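Local structure of vibralactone Cyclase (Boreostereum vibrans, 6KD0) at residues 224-238 and 278-290. The protein catalyses the cyclization that forms the fused bicyclic beta-lactone of vibralactone, using an alpha/beta hydrolase fold. Numbering follows the deposited sequence.
Sequences CIKSMEECRDAPLLS and CGWDPLRDEGLLY
Pro235 lies over one face of the Trp280 indole, its CD 3.5 Å from the centroid of the six-membered ring and 17° off the ring normal, which defines a CH-pi contact. Cys231 SG instead meets the indole at its edge, and a water donates to both Trp280 O and Pro235 O, tying the two backbones together. Asp281 accepts from Leu283 N through OD1, a capping bond ahead of helix 284-296, while OD2 is hydrogen-bonded to His311; with Ser177 on the GxSxG elbow, this is consistent with the acid of a Ser-His-Asp triad. Pro282 is wedged between Met228, Cys231 and Leu237, its CG 3.9 Å from Leu237 CG. Its carbonyl takes the hydroxyl of Ser227 (OG to Pro282 O 2.7 Å), and the same OG accepts from Asp285 N at 2.9 Å; chi1 of 59°, with OG between the backbone N and carbonyl carbon, serves both bonds. The Arg284 guanidinium has Ser227 CB over one face; NH1 donates in plane to Gly279 O, and NH2 forms the salt bridge to Glu230 OE2 (3.1 Å). Glu230 OE1 is hydrogen-bonded to Ser12 OG. Side-on, Arg284 NE and NH2 grip the two carboxylate oxygens of Asp285. Asp285 OD2 additionally accepts from Lys226 N (2.9 Å) and Ser227 N (2.7 Å), so three donors converge on this one oxygen. Farther along, Leu289 CD2 packs on Ile225 CD1 at 3.9 Å. Segment 278-290 thus leads from strand 273-278 into helix 284-296, with Arg284 and Leu288 resting on strand 301-307 and Leu283, like Leu237, on helix 239-249.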
ATOM      1  N   CYS A 224     -18.186  -2.892 -15.047  1.00 44.27           N
ATOM      2  CA  CYS A 224     -17.935  -2.099 -13.841  1.00 45.31           C
ATOM      3  C   CYS A 224     -16.705  -1.217 -13.987  1.00 43.19           C
ATOM      4  O   CYS A 224     -16.553  -0.235 -13.247  1.00 37.57           O
ATOM      5  CB  CYS A 224     -17.713  -2.992 -12.621  1.00 44.03           C
ATOM      6  SG  CYS A 224     -18.939  -4.260 -12.341  1.00 53.97           S
ATOM      7  N   ILE A 225     -15.788  -1.583 -14.881  1.00 36.56           N
ATOM      8  CA  ILE A 225     -14.485  -0.926 -14.950  1.00 37.50           C
ATOM      9  C   ILE A 225     -14.668   0.223 -15.936  1.00 39.18           C
ATOM     10  O   ILE A 225     -14.511   0.067 -17.150  1.00 44.75           O
ATOM     11  CB  ILE A 225     -13.358  -1.882 -15.351  1.00 35.55           C
ATOM     12  CG1 ILE A 225     -13.013  -2.946 -14.284  1.00 31.62           C
ATOM     13  CG2 ILE A 225     -12.071  -1.096 -15.566  1.00 32.88           C
ATOM     14  CD1 ILE A 225     -14.081  -3.409 -13.332  1.00 35.33           C
ATOM     15  N   LYS A 226     -15.040   1.388 -15.409  1.00 31.14           N
ATOM     16  CA  LYS A 226     -15.129   2.586 -16.232  1.00 33.74           C
ATOM     17  C   LYS A 226     -13.888   3.459 -16.137  1.00 30.09           C
ATOM     18  O   LYS A 226     -13.540   4.122 -17.117  1.00 25.61           O
ATOM     19  CB  LYS A 226     -16.366   3.409 -15.851  1.00 35.64           C
ATOM     20  CG  LYS A 226     -17.568   3.170 -16.759  1.00 40.98           C
ATOM     21  CD  LYS A 226     -18.437   2.040 -16.250  1.00 51.15           C
ATOM     22  CE  LYS A 226     -19.613   1.790 -17.188  1.00 55.15           C
ATOM     23  NZ  LYS A 226     -19.238   0.935 -18.349  1.00 59.71           N
ATOM     24  N   SER A 227     -13.205   3.449 -14.983  1.00 27.16           N
ATOM     25  CA  SER A 227     -12.112   4.386 -14.731  1.00 26.59           C
ATOM     26  C   SER A 227     -10.949   4.203 -15.698  1.00 27.53           C
ATOM     27  O   SER A 227     -10.247   5.170 -15.991  1.00 26.15           O
ATOM     28  CB  SER A 227     -11.620   4.246 -13.292  1.00 24.30           C
ATOM     29  OG  SER A 227     -11.171   2.919 -13.053  1.00 22.11           O
ATOM     30  N   MET A 228     -10.720   2.987 -16.205  1.00 22.66           N
ATOM     31  CA  MET A 228      -9.533   2.772 -17.034  1.00 24.50           C
ATOM     32  C   MET A 228      -9.576   3.583 -18.324  1.00 29.29           C
ATOM     33  O   MET A 228      -8.526   4.042 -18.803  1.00 27.21           O
ATOM     34  CB  MET A 228      -9.351   1.283 -17.345  1.00 25.38           C
ATOM     35  CG  MET A 228      -7.958   0.925 -17.877  1.00 35.21           C
ATOM     36  SD  MET A 228      -6.664   0.946 -16.606  1.00 30.30           S
ATOM     37  CE  MET A 228      -7.223  -0.392 -15.571  1.00 32.05           C
ATOM     38  N   GLU A 229     -10.764   3.781 -18.899  1.00 27.68           N
ATOM     39  CA  GLU A 229     -10.928   4.628 -20.078  1.00 29.46           C
ATOM     40  C   GLU A 229     -11.247   6.074 -19.701  1.00 31.28           C
ATOM     41  O   GLU A 229     -10.673   7.013 -20.271  1.00 27.03           O
ATOM     42  CB  GLU A 229     -12.041   4.074 -20.971  1.00 35.02           C
ATOM     43  CG  GLU A 229     -11.730   2.737 -21.598  1.00 34.75           C
ATOM     44  CD  GLU A 229     -10.478   2.768 -22.443  1.00 41.51           C
ATOM     45  OE1 GLU A 229     -10.261   3.775 -23.159  1.00 40.81           O
ATOM     46  OE2 GLU A 229      -9.715   1.782 -22.398  1.00 43.33           O
ATOM     47  N   GLU A 230     -12.160   6.259 -18.742  1.00 26.10           N
ATOM     48  CA  GLU A 230     -12.564   7.604 -18.334  1.00 30.96           C
ATOM     49  C   GLU A 230     -11.382   8.386 -17.770  1.00 29.94           C
ATOM     50  O   GLU A 230     -11.252   9.590 -18.019  1.00 32.05           O
ATOM     51  CB  GLU A 230     -13.713   7.524 -17.321  1.00 28.65           C
ATOM     52  CG  GLU A 230     -13.809   8.705 -16.323  1.00 36.17           C
ATOM     53  CD  GLU A 230     -14.482   8.328 -14.990  1.00 45.24           C
ATOM     54  OE1 GLU A 230     -14.436   9.142 -14.028  1.00 39.25           O
ATOM     55  OE2 GLU A 230     -15.056   7.214 -14.906  1.00 46.82           O
ATOM     56  N   CYS A 231     -10.491   7.718 -17.033  1.00 27.64           N
ATOM     57  CA  CYS A 231      -9.306   8.350 -16.467  1.00 23.58           C
ATOM     58  C   CYS A 231      -8.027   7.934 -17.187  1.00 28.07           C
ATOM     59  O   CYS A 231      -6.948   7.938 -16.589  1.00 26.82           O
ATOM     60  CB  CYS A 231      -9.206   8.022 -14.978  1.00 23.02           C
ATOM     61  SG  CYS A 231     -10.647   8.548 -14.031  1.00 28.77           S
ATOM     62  N   ARG A 232      -8.120   7.570 -18.473  1.00 22.45           N
ATOM     63  CA  ARG A 232      -6.947   7.046 -19.156  1.00 23.68           C
ATOM     64  C   ARG A 232      -5.818   8.060 -19.248  1.00 24.99           C
ATOM     65  O   ARG A 232      -4.666   7.660 -19.434  1.00 26.98           O
ATOM     66  CB  ARG A 232      -7.323   6.563 -20.554  1.00 24.80           C
ATOM     67  CG  ARG A 232      -7.781   7.668 -21.484  1.00 31.20           C
ATOM     68  CD  ARG A 232      -8.377   7.062 -22.744  1.00 37.78           C
ATOM     69  NE  ARG A 232      -8.827   8.093 -23.672  1.00 46.07           N
ATOM     70  CZ  ARG A 232      -9.999   8.716 -23.591  1.00 46.63           C
ATOM     71  NH1 ARG A 232     -10.850   8.417 -22.618  1.00 43.75           N
ATOM     72  NH2 ARG A 232     -10.318   9.644 -24.483  1.00 51.55           N
ATOM     73  N   ASP A 233      -6.104   9.362 -19.124  1.00 25.08           N
ATOM     74  CA  ASP A 233      -5.053  10.376 -19.168  1.00 23.22           C
ATOM     75  C   ASP A 233      -4.941  11.145 -17.854  1.00 26.27           C
ATOM     76  O   ASP A 233      -4.537  12.311 -17.850  1.00 25.91           O
ATOM     77  CB  ASP A 233      -5.274  11.347 -20.326  1.00 26.55           C
ATOM     78  CG  ASP A 233      -5.236  10.661 -21.681  1.00 37.71           C
ATOM     79  OD1 ASP A 233      -4.289   9.892 -21.922  1.00 39.05           O
ATOM     80  OD2 ASP A 233      -6.156  10.901 -22.502  1.00 44.00           O
ATOM     81  N   ALA A 234      -5.258  10.502 -16.731  1.00 21.52           N
ATOM     82  CA  ALA A 234      -5.292  11.216 -15.463  1.00 24.24           C
ATOM     83  C   ALA A 234      -3.881  11.631 -15.048  1.00 26.33           C
ATOM     84  O   ALA A 234      -2.900  10.970 -15.400  1.00 23.30           O
ATOM     85  CB  ALA A 234      -5.920  10.357 -14.371  1.00 23.04           C
ATOM     86  N   PRO A 235      -3.753  12.725 -14.301  1.00 28.32           N
ATOM     87  CA  PRO A 235      -2.447  13.080 -13.744  1.00 23.78           C
ATOM     88  C   PRO A 235      -1.836  11.912 -12.981  1.00 26.36           C
ATOM     89  O   PRO A 235      -2.534  11.144 -12.310  1.00 26.97           O
ATOM     90  CB  PRO A 235      -2.774  14.248 -12.805  1.00 26.25           C
ATOM     91  CG  PRO A 235      -4.044  14.820 -13.333  1.00 25.20           C
ATOM     92  CD  PRO A 235      -4.812  13.644 -13.846  1.00 26.79           C
ATOM     93  N   LEU A 236      -0.512  11.781 -13.110  1.00 26.94           N
ATOM     94  CA  LEU A 236       0.349  10.912 -12.308  1.00 25.48           C
ATOM     95  C   LEU A 236       0.192   9.426 -12.630  1.00 25.86           C
ATOM     96  O   LEU A 236       1.054   8.641 -12.258  1.00 27.30           O
ATOM     97  CB  LEU A 236       0.127  11.129 -10.794  1.00 24.44           C
ATOM     98  CG  LEU A 236       0.287  12.546 -10.232  1.00 27.28           C
ATOM     99  CD1 LEU A 236       0.085  12.523  -8.731  1.00 25.71           C
ATOM    100  CD2 LEU A 236       1.656  13.139 -10.579  1.00 24.77           C
ATOM    101  N   LEU A 237      -0.886   9.013 -13.302  1.00 22.84           N
ATOM    102  CA  LEU A 237      -1.007   7.619 -13.723  1.00 24.34           C
ATOM    103  C   LEU A 237      -1.979   7.498 -14.887  1.00 24.89           C
ATOM    104  O   LEU A 237      -3.186   7.693 -14.719  1.00 25.18           O
ATOM    105  CB  LEU A 237      -1.465   6.720 -12.568  1.00 22.20           C
ATOM    106  CG  LEU A 237      -1.585   5.237 -12.950  1.00 25.02           C
ATOM    107  CD1 LEU A 237      -0.211   4.651 -13.327  1.00 17.87           C
ATOM    108  CD2 LEU A 237      -2.230   4.422 -11.808  1.00 24.49           C
ATOM    109  N   SER A 238      -1.463   7.173 -16.064  1.00 23.31           N
ATOM    110  CA  SER A 238      -2.273   6.975 -17.252  1.00 24.91           C
ATOM    111  C   SER A 238      -2.539   5.486 -17.437  1.00 22.67           C
ATOM    112  O   SER A 238      -1.864   4.642 -16.845  1.00 19.02           O
ATOM    113  CB  SER A 238      -1.563   7.562 -18.471  1.00 22.11           C
ATOM    114  OG  SER A 238      -0.363   6.851 -18.738  1.00 22.45           O
ATOM    115  N   CYS A 278      -8.540   7.011  -4.672  1.00 23.85           N
ATOM    116  CA  CYS A 278      -8.464   8.318  -5.311  1.00 22.84           C
ATOM    117  C   CYS A 278      -9.410   8.327  -6.504  1.00 24.54           C
ATOM    118  O   CYS A 278      -9.455   7.361  -7.278  1.00 25.23           O
ATOM    119  CB  CYS A 278      -7.035   8.641  -5.754  1.00 23.93           C
ATOM    120  SG  CYS A 278      -5.919   8.888  -4.361  1.00 28.89           S
ATOM    121  N   GLY A 279     -10.143   9.429  -6.670  1.00 23.45           N
ATOM    122  CA  GLY A 279     -11.201   9.449  -7.667  1.00 25.06           C
ATOM    123  C   GLY A 279     -10.696   9.538  -9.093  1.00 22.02           C
ATOM    124  O   GLY A 279     -11.298   8.973 -10.005  1.00 24.80           O
ATOM    125  N   TRP A 280      -9.605  10.263  -9.317  1.00 21.12           N
ATOM    126  CA  TRP A 280      -9.147  10.574 -10.670  1.00 18.95           C
ATOM    127  C   TRP A 280      -7.988   9.654 -11.041  1.00 21.92           C
ATOM    128  O   TRP A 280      -6.834  10.066 -11.112  1.00 21.05           O
ATOM    129  CB  TRP A 280      -8.734  12.040 -10.747  1.00 23.40           C
ATOM    130  CG  TRP A 280      -8.555  12.600 -12.130  1.00 23.93           C
ATOM    131  CD1 TRP A 280      -8.698  11.947 -13.328  1.00 24.62           C
ATOM    132  CD2 TRP A 280      -8.180  13.946 -12.451  1.00 24.23           C
ATOM    133  NE1 TRP A 280      -8.444  12.813 -14.371  1.00 27.29           N
ATOM    134  CE2 TRP A 280      -8.122  14.044 -13.856  1.00 26.95           C
ATOM    135  CE3 TRP A 280      -7.878  15.076 -11.683  1.00 26.44           C
ATOM    136  CZ2 TRP A 280      -7.785  15.235 -14.509  1.00 24.05           C
ATOM    137  CZ3 TRP A 280      -7.543  16.259 -12.338  1.00 28.51           C
ATOM    138  CH2 TRP A 280      -7.502  16.324 -13.731  1.00 27.78           C
ATOM    139  N   ASP A 281      -8.322   8.387 -11.304  1.00 22.74           N
ATOM    140  CA  ASP A 281      -7.333   7.316 -11.265  1.00 21.12           C
ATOM    141  C   ASP A 281      -7.850   6.166 -12.122  1.00 21.73           C
ATOM    142  O   ASP A 281      -8.962   5.678 -11.879  1.00 22.02           O
ATOM    143  CB  ASP A 281      -7.110   6.897  -9.800  1.00 19.39           C
ATOM    144  CG  ASP A 281      -6.033   5.833  -9.611  1.00 19.67           C
ATOM    145  OD1 ASP A 281      -5.517   5.253 -10.597  1.00 21.90           O
ATOM    146  OD2 ASP A 281      -5.705   5.576  -8.435  1.00 23.34           O
ATOM    147  N   PRO A 282      -7.104   5.739 -13.149  1.00 19.55           N
ATOM    148  CA  PRO A 282      -7.561   4.594 -13.964  1.00 22.35           C
ATOM    149  C   PRO A 282      -7.731   3.312 -13.166  1.00 22.47           C
ATOM    150  O   PRO A 282      -8.561   2.468 -13.534  1.00 23.77           O
ATOM    151  CB  PRO A 282      -6.454   4.450 -15.022  1.00 22.32           C
ATOM    152  CG  PRO A 282      -5.242   5.074 -14.381  1.00 20.36           C
ATOM    153  CD  PRO A 282      -5.790   6.240 -13.597  1.00 19.40           C
ATOM    154  N   LEU A 283      -6.979   3.140 -12.079  1.00 21.31           N
ATOM    155  CA  LEU A 283      -7.093   1.958 -11.220  1.00 23.33           C
ATOM    156  C   LEU A 283      -8.244   2.045 -10.224  1.00 22.49           C
ATOM    157  O   LEU A 283      -8.389   1.146  -9.386  1.00 20.46           O
ATOM    158  CB  LEU A 283      -5.785   1.755 -10.438  1.00 19.51           C
ATOM    159  CG  LEU A 283      -4.524   1.412 -11.216  1.00 23.83           C
ATOM    160  CD1 LEU A 283      -3.342   1.125 -10.253  1.00 24.69           C
ATOM    161  CD2 LEU A 283      -4.751   0.238 -12.151  1.00 20.89           C
ATOM    162  N   ARG A 284      -9.054   3.109 -10.272  1.00 22.19           N
ATOM    163  CA  ARG A 284     -10.072   3.297  -9.245  1.00 19.20           C
ATOM    164  C   ARG A 284     -11.064   2.142  -9.219  1.00 19.75           C
ATOM    165  O   ARG A 284     -11.347   1.572  -8.158  1.00 20.98           O
ATOM    166  CB  ARG A 284     -10.805   4.623  -9.464  1.00 22.24           C
ATOM    167  CG  ARG A 284     -11.925   4.885  -8.457  1.00 25.36           C
ATOM    168  CD  ARG A 284     -12.851   6.016  -8.952  1.00 25.57           C
ATOM    169  NE  ARG A 284     -13.679   5.593 -10.085  1.00 25.82           N
ATOM    170  CZ  ARG A 284     -13.949   6.337 -11.155  1.00 29.65           C
ATOM    171  NH1 ARG A 284     -13.443   7.559 -11.277  1.00 26.48           N
ATOM    172  NH2 ARG A 284     -14.732   5.854 -12.111  1.00 27.69           N
ATOM    173  N   ASP A 285     -11.607   1.781 -10.380  1.00 22.62           N
ATOM    174  CA  ASP A 285     -12.757   0.883 -10.379  1.00 22.86           C
ATOM    175  C   ASP A 285     -12.379  -0.568 -10.072  1.00 22.91           C
ATOM    176  O   ASP A 285     -13.168  -1.273  -9.434  1.00 23.67           O
ATOM    177  CB  ASP A 285     -13.520   1.015 -11.696  1.00 20.44           C
ATOM    178  CG  ASP A 285     -14.346   2.303 -11.761  1.00 27.31           C
ATOM    179  OD1 ASP A 285     -14.608   2.913 -10.697  1.00 27.58           O
ATOM    180  OD2 ASP A 285     -14.707   2.725 -12.869  1.00 28.73           O
ATOM    181  N   GLU A 286     -11.189  -1.039 -10.460  1.00 21.37           N
ATOM    182  CA  GLU A 286     -10.828  -2.394 -10.043  1.00 21.91           C
ATOM    183  C   GLU A 286     -10.612  -2.467  -8.537  1.00 19.52           C
ATOM    184  O   GLU A 286     -10.870  -3.511  -7.922  1.00 19.23           O
ATOM    185  CB  GLU A 286      -9.603  -2.899 -10.806  1.00 23.16           C
ATOM    186  CG  GLU A 286      -8.305  -2.158 -10.537  1.00 21.87           C
ATOM    187  CD  GLU A 286      -7.230  -2.565 -11.533  1.00 27.50           C
ATOM    188  OE1 GLU A 286      -6.288  -3.303 -11.152  1.00 23.28           O
ATOM    189  OE2 GLU A 286      -7.354  -2.174 -12.710  1.00 28.01           O
ATOM    190  N   GLY A 287     -10.187  -1.363  -7.917  1.00 18.91           N
ATOM    191  CA  GLY A 287     -10.114  -1.327  -6.467  1.00 19.78           C
ATOM    192  C   GLY A 287     -11.488  -1.314  -5.819  1.00 19.76           C
ATOM    193  O   GLY A 287     -11.730  -2.010  -4.826  1.00 21.57           O
ATOM    194  N   LEU A 288     -12.405  -0.512  -6.360  1.00 21.12           N
ATOM    195  CA  LEU A 288     -13.772  -0.512  -5.834  1.00 21.70           C
ATOM    196  C   LEU A 288     -14.424  -1.882  -5.998  1.00 21.59           C
ATOM    197  O   LEU A 288     -15.148  -2.351  -5.112  1.00 25.35           O
ATOM    198  CB  LEU A 288     -14.592   0.567  -6.535  1.00 26.45           C
ATOM    199  CG  LEU A 288     -14.151   2.015  -6.292  1.00 29.21           C
ATOM    200  CD1 LEU A 288     -15.080   2.972  -7.022  1.00 28.39           C
ATOM    201  CD2 LEU A 288     -14.117   2.301  -4.812  1.00 25.62           C
ATOM    202  N   LEU A 289     -14.128  -2.564  -7.102  1.00 20.64           N
ATOM    203  CA  LEU A 289     -14.657  -3.900  -7.321  1.00 19.62           C
ATOM    204  C   LEU A 289     -14.106  -4.873  -6.290  1.00 25.07           C
ATOM    205  O   LEU A 289     -14.856  -5.674  -5.717  1.00 24.78           O
ATOM    206  CB  LEU A 289     -14.315  -4.359  -8.735  1.00 21.01           C
ATOM    207  CG  LEU A 289     -14.663  -5.791  -9.099  1.00 25.19           C
ATOM    208  CD1 LEU A 289     -16.163  -5.982  -8.979  1.00 28.73           C
ATOM    209  CD2 LEU A 289     -14.170  -6.055 -10.516  1.00 23.95           C
ATOM    210  N   TYR A 290     -12.784  -4.824  -6.052  1.00 20.67           N
ATOM    211  CA  TYR A 290     -12.176  -5.707  -5.058  1.00 20.63           C
ATOM    212  C   TYR A 290     -12.813  -5.478  -3.693  1.00 21.96           C
ATOM    213  O   TYR A 290     -13.171  -6.432  -2.989  1.00 22.53           O
ATOM    214  CB  TYR A 290     -10.648  -5.483  -4.998  1.00 18.06           C
ATOM    215  CG  TYR A 290      -9.958  -6.354  -3.953  1.00 15.87           C
ATOM    216  CD1 TYR A 290      -9.894  -5.962  -2.605  1.00 17.16           C
ATOM    217  CD2 TYR A 290      -9.411  -7.579  -4.300  1.00 19.27           C
ATOM    218  CE1 TYR A 290      -9.301  -6.756  -1.656  1.00 16.36           C
ATOM    219  CE2 TYR A 290      -8.810  -8.391  -3.352  1.00 17.78           C
ATOM    220  CZ  TYR A 290      -8.767  -7.977  -2.038  1.00 18.17           C
ATOM    221  OH  TYR A 290      -8.173  -8.780  -1.100  1.00 21.80           O
TER
HETATM  222  O   HOH W   1      -4.115   9.122 -11.337  1.00 19.82           O